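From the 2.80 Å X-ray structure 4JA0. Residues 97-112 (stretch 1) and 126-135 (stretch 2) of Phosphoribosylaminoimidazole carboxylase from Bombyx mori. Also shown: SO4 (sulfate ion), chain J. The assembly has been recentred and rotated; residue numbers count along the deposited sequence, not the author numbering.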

# COMPACT_ATOMS: atom_id res chain seq x y z
N ILE A 97 -28.76 -14.69 -47.56
CA ILE A 97 -28.84 -15.94 -46.83
C ILE A 97 -30.32 -16.29 -46.81
O ILE A 97 -31.14 -15.49 -46.35
N PRO A 98 -30.67 -17.48 -47.30
CA PRO A 98 -32.08 -17.90 -47.38
C PRO A 98 -32.66 -18.31 -46.02
O PRO A 98 -33.23 -19.39 -45.91
N ILE A 99 -32.48 -17.47 -45.01
CA ILE A 99 -33.08 -17.70 -43.71
C ILE A 99 -33.92 -16.50 -43.33
O ILE A 99 -33.48 -15.35 -43.49
N GLU A 100 -35.13 -16.74 -42.85
CA GLU A 100 -35.88 -15.69 -42.18
C GLU A 100 -35.55 -15.71 -40.68
O GLU A 100 -35.76 -16.72 -40.00
N TRP A 101 -35.02 -14.60 -40.18
CA TRP A 101 -34.68 -14.47 -38.77
C TRP A 101 -35.82 -13.80 -37.99
O TRP A 101 -36.12 -12.63 -38.21
N VAL A 102 -36.46 -14.57 -37.11
CA VAL A 102 -37.68 -14.13 -36.44
C VAL A 102 -37.44 -13.92 -34.94
O VAL A 102 -36.74 -14.70 -34.31
N THR A 103 -37.96 -12.82 -34.40
CA THR A 103 -37.85 -12.53 -32.96
C THR A 103 -39.23 -12.31 -32.37
O THR A 103 -40.04 -11.62 -32.98
N ARG A 104 -39.47 -12.86 -31.18
CA ARG A 104 -40.74 -12.69 -30.48
C ARG A 104 -40.53 -12.19 -29.07
O ARG A 104 -39.62 -12.63 -28.39
N ARG A 105 -41.41 -11.31 -28.61
CA ARG A 105 -41.40 -10.91 -27.21
C ARG A 105 -42.52 -11.65 -26.49
O ARG A 105 -42.39 -12.02 -25.32
N LEU A 106 -43.60 -11.91 -27.22
CA LEU A 106 -44.79 -12.57 -26.68
C LEU A 106 -45.04 -13.82 -27.48
O LEU A 106 -44.57 -13.94 -28.61
N ALA A 107 -45.80 -14.75 -26.90
CA ALA A 107 -46.27 -15.90 -27.67
C ALA A 107 -47.56 -15.56 -28.43
O ALA A 107 -48.59 -15.21 -27.84
N THR A 108 -47.48 -15.64 -29.76
CA THR A 108 -48.66 -15.45 -30.58
C THR A 108 -48.38 -16.03 -31.95
O THR A 108 -47.25 -16.45 -32.22
N GLY A 109 -49.39 -16.05 -32.82
CA GLY A 109 -49.22 -16.52 -34.18
C GLY A 109 -49.00 -18.01 -34.33
O GLY A 109 -49.58 -18.83 -33.60
N SER A 110 -48.15 -18.37 -35.27
CA SER A 110 -47.90 -19.77 -35.55
C SER A 110 -47.15 -20.46 -34.41
O SER A 110 -47.16 -21.69 -34.33
N PHE A 111 -46.53 -19.68 -33.52
CA PHE A 111 -45.75 -20.24 -32.40
C PHE A 111 -46.65 -21.04 -31.47
O PHE A 111 -46.23 -22.07 -30.93
N LEU A 112 -47.88 -20.55 -31.29
CA LEU A 112 -48.84 -21.18 -30.39
C LEU A 112 -49.20 -22.58 -30.90
O LEU A 112 -49.33 -23.53 -30.12
N PRO A 126 -34.95 -13.48 -22.41
CA PRO A 126 -34.85 -12.47 -23.46
C PRO A 126 -35.73 -12.85 -24.65
O PRO A 126 -36.34 -13.92 -24.64
N PRO A 127 -35.83 -11.96 -25.66
CA PRO A 127 -36.70 -12.30 -26.78
C PRO A 127 -36.30 -13.61 -27.41
O PRO A 127 -35.11 -13.88 -27.61
N LYS A 128 -37.32 -14.42 -27.72
CA LYS A 128 -37.15 -15.68 -28.42
C LYS A 128 -36.68 -15.38 -29.83
O LYS A 128 -37.20 -14.46 -30.48
N GLN A 129 -35.70 -16.13 -30.31
CA GLN A 129 -35.25 -15.93 -31.68
C GLN A 129 -35.16 -17.27 -32.42
O GLN A 129 -34.51 -18.20 -31.96
N GLU A 130 -35.88 -17.35 -33.54
CA GLU A 130 -36.02 -18.58 -34.33
C GLU A 130 -35.64 -18.38 -35.79
O GLU A 130 -35.65 -17.27 -36.32
N THR A 131 -35.30 -19.49 -36.44
CA THR A 131 -34.87 -19.41 -37.83
C THR A 131 -35.71 -20.28 -38.73
O THR A 131 -36.22 -21.33 -38.32
N PHE A 132 -35.89 -19.80 -39.95
CA PHE A 132 -36.70 -20.47 -40.94
C PHE A 132 -36.03 -20.46 -42.29
O PHE A 132 -35.47 -19.46 -42.73
N PHE A 133 -36.13 -21.61 -42.95
CA PHE A 133 -35.58 -21.82 -44.27
C PHE A 133 -36.66 -21.53 -45.31
O PHE A 133 -37.80 -21.25 -44.96
N LYS A 134 -36.30 -21.58 -46.58
CA LYS A 134 -37.26 -21.44 -47.68
C LYS A 134 -37.95 -22.84 -47.89
O LYS A 134 -37.57 -23.76 -47.17
N ASP A 135 -38.91 -23.09 -48.79
CA ASP A 135 -39.04 -22.53 -50.13
C ASP A 135 -40.52 -22.31 -50.50
O ASP A 135 -41.42 -23.06 -50.09

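Two antiparallel strands of Phosphoribosylaminoimidazole carboxylase from Bombyx mori pack their side chains on both faces of the sheet. Backbone pairing fixes the layout: Glu100, Val102 and Arg104 form hydrogen-bonded pairs with Phe132, Glu130 and Lys128, and all six side chains share one face of the sheet; Trp101, Thr103, Thr131 and Gln129 occupy the other.

The charged contacts centre on Arg104 (chi1 m, chi2 and chi3 t), which runs diagonally to Glu130 (chi1 m, chi2 t), in the next hydrogen-bonded pair along the same face. Arg104 NE and NH2 both donate to Glu130 OE1, at 2.9 and 3.0 Å, making a salt bridge at the guanidinium edge. The second carboxylate oxygen, Glu130 OE2, lies 3.3 Å from Phe111 CE1, at the edge of that ring (chi1 t). The aliphatic part of Lys128 (chi1 t, chi2 p) meets the same edge, CE to Phe111 CE1 4.1 Å, while its NZ is hydrogen-bonded elsewhere in the structure.

The bound sulfate is held in part by Arg104 NH1, which donates to SO4 O2 (3.3 Å), so one guanidinium serves both the carboxylate and the sulfate. Ser110 adds OG to SO4 O3 (2.8 Å) and a very short bond from N to SO4 O2 (2.4 Å). An ideal CB on Gly109 would clash with SO4 O2, at 2.5 Å.

Among the aromatic and apolar contacts, Thr131 (chi1 p) places CG2 over one face of Trp101 (chi1 m), 3.7 Å from the six-membered ring centroid, a CH-pi contact. Next along this face, Thr103 CG2 (chi1 m) reaches Pro127 CB at 3.4 Å. On the opposite face, Val102 CG2 (chi1 t) packs against Phe132 CD1 (chi1 m) at 3.8 Å. Phe133 (chi1 t) starts away, but its ring returns to meet Pro98 (CE1 to CG 4.0 Å) and Ile99 (CD1 to CD1 4.1 Å). Pro127 CG lies over the Arg105 guanidinium, 3.8 Å from NH2.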

# COMPACT_ATOMS: atom_id res chain seq x y z
CB ILE A 97 -28.35 -15.83 -45.35
CG1 ILE A 97 -27.13 -14.91 -45.20
CG2 ILE A 97 -28.09 -17.20 -44.76
CD1 ILE A 97 -26.00 -15.26 -46.07
CB PRO A 98 -32.01 -19.11 -48.31
CG PRO A 98 -30.66 -19.68 -48.10
CD PRO A 98 -29.75 -18.50 -47.83
CB ILE A 99 -32.03 -17.86 -42.60
CG1 ILE A 99 -31.01 -18.94 -42.99
CG2 ILE A 99 -32.70 -18.16 -41.25
CD1 ILE A 99 -31.61 -20.33 -43.07
CB GLU A 100 -37.37 -15.86 -42.43
CG GLU A 100 -37.79 -15.56 -43.85
CD GLU A 100 -39.25 -15.84 -44.11
OE1 GLU A 100 -39.94 -16.25 -43.15
OE2 GLU A 100 -39.70 -15.63 -45.26
CB TRP A 101 -33.36 -13.71 -38.60
CG TRP A 101 -32.24 -14.34 -39.35
CD1 TRP A 101 -32.00 -14.26 -40.69
CD2 TRP A 101 -31.23 -15.21 -38.81
NE1 TRP A 101 -30.88 -15.00 -41.02
CE2 TRP A 101 -30.39 -15.59 -39.88
CE3 TRP A 101 -30.94 -15.67 -37.53
CZ2 TRP A 101 -29.29 -16.44 -39.70
CZ3 TRP A 101 -29.85 -16.52 -37.36
CH2 TRP A 101 -29.03 -16.88 -38.44
CB VAL A 102 -38.83 -15.16 -36.64
CG1 VAL A 102 -40.03 -14.77 -35.81
CG2 VAL A 102 -39.20 -15.27 -38.08
CB THR A 103 -36.97 -11.28 -32.66
OG1 THR A 103 -35.76 -11.35 -33.40
CG2 THR A 103 -36.60 -11.24 -31.21
CB ARG A 104 -41.46 -14.02 -30.37
CG ARG A 104 -41.46 -14.81 -31.64
CD ARG A 104 -42.12 -16.14 -31.43
NE ARG A 104 -41.92 -17.01 -32.58
CZ ARG A 104 -42.71 -17.01 -33.65
NH1 ARG A 104 -43.76 -16.18 -33.71
NH2 ARG A 104 -42.45 -17.83 -34.65
CB ARG A 105 -41.55 -9.38 -27.08
CG ARG A 105 -41.79 -8.86 -25.67
CD ARG A 105 -40.61 -9.13 -24.74
NE ARG A 105 -39.52 -8.19 -24.95
CZ ARG A 105 -38.33 -8.29 -24.36
NH1 ARG A 105 -38.08 -9.31 -23.55
NH2 ARG A 105 -37.37 -7.39 -24.60
CB LEU A 106 -46.01 -11.68 -26.87
CG LEU A 106 -46.20 -10.43 -26.04
CD1 LEU A 106 -47.46 -9.77 -26.46
CD2 LEU A 106 -46.32 -10.84 -24.59
CB ALA A 107 -46.49 -17.10 -26.75
CB THR A 108 -49.04 -13.97 -30.74
OG1 THR A 108 -50.39 -13.85 -31.21
CG2 THR A 108 -48.09 -13.29 -31.72
CB SER A 110 -47.10 -19.91 -36.85
OG SER A 110 -45.70 -19.92 -36.60
CB PHE A 111 -45.04 -19.13 -31.61
CG PHE A 111 -44.15 -19.64 -30.51
CD1 PHE A 111 -42.77 -19.74 -30.71
CD2 PHE A 111 -44.67 -20.00 -29.27
CE1 PHE A 111 -41.94 -20.19 -29.69
CE2 PHE A 111 -43.84 -20.46 -28.25
CZ PHE A 111 -42.47 -20.55 -28.46
CB LEU A 112 -50.10 -20.30 -30.28
CG LEU A 112 -49.93 -18.89 -29.70
CD1 LEU A 112 -51.25 -18.12 -29.69
CD2 LEU A 112 -49.32 -18.94 -28.29
CB PRO A 126 -33.35 -12.52 -23.82
CG PRO A 126 -32.96 -13.85 -23.56
CD PRO A 126 -33.74 -14.31 -22.37
CB PRO A 127 -36.47 -11.15 -27.77
CG PRO A 127 -36.00 -10.03 -26.94
CD PRO A 127 -35.18 -10.65 -25.86
CB LYS A 128 -38.49 -16.40 -28.50
CG LYS A 128 -38.44 -17.88 -28.86
CD LYS A 128 -38.25 -18.73 -27.64
CE LYS A 128 -38.16 -20.19 -28.01
NZ LYS A 128 -38.00 -21.02 -26.79
CB GLN A 129 -33.97 -15.06 -31.70
CG GLN A 129 -32.77 -15.55 -32.50
CD GLN A 129 -32.99 -15.66 -34.00
OE1 GLN A 129 -34.08 -15.45 -34.52
NE2 GLN A 129 -31.93 -16.01 -34.70
CB GLU A 130 -37.45 -19.11 -34.25
CG GLU A 130 -37.85 -19.38 -32.83
CD GLU A 130 -39.29 -19.78 -32.65
OE1 GLU A 130 -40.17 -19.19 -33.32
OE2 GLU A 130 -39.53 -20.70 -31.83
CB THR A 131 -33.37 -19.77 -37.98
OG1 THR A 131 -33.03 -20.85 -37.10
CG2 THR A 131 -32.55 -18.61 -37.56
CB PHE A 132 -38.07 -19.82 -41.01
CG PHE A 132 -38.86 -19.97 -39.76
CD1 PHE A 132 -38.83 -18.99 -38.77
CD2 PHE A 132 -39.61 -21.11 -39.54
CE1 PHE A 132 -39.55 -19.14 -37.59
CE2 PHE A 132 -40.33 -21.25 -38.36
CZ PHE A 132 -40.30 -20.27 -37.39
CB PHE A 133 -35.10 -23.26 -44.40
CG PHE A 133 -34.37 -23.53 -45.68
CD1 PHE A 133 -33.22 -22.80 -45.99
CD2 PHE A 133 -34.83 -24.48 -46.57
CE1 PHE A 133 -32.54 -23.03 -47.17
CE2 PHE A 133 -34.16 -24.71 -47.75
CZ PHE A 133 -33.01 -23.98 -48.06
CB LYS A 134 -36.51 -20.86 -48.87
CG LYS A 134 -35.79 -19.56 -48.44
CD LYS A 134 -36.59 -18.77 -47.37
CE LYS A 134 -35.92 -17.47 -46.94
NZ LYS A 134 -35.83 -16.41 -47.98
CB ASP A 135 -38.43 -23.56 -51.09
CG ASP A 135 -38.20 -23.02 -52.48
OD1 ASP A 135 -37.20 -23.43 -53.09
OD2 ASP A 135 -39.02 -22.20 -52.97
S SO4 J . -45.72 -16.62 -37.06
O1 SO4 J . -46.91 -16.63 -37.92
O2 SO4 J . -46.16 -17.06 -35.75
O3 SO4 J . -44.71 -17.53 -37.60
O4 SO4 J . -45.15 -15.27 -36.95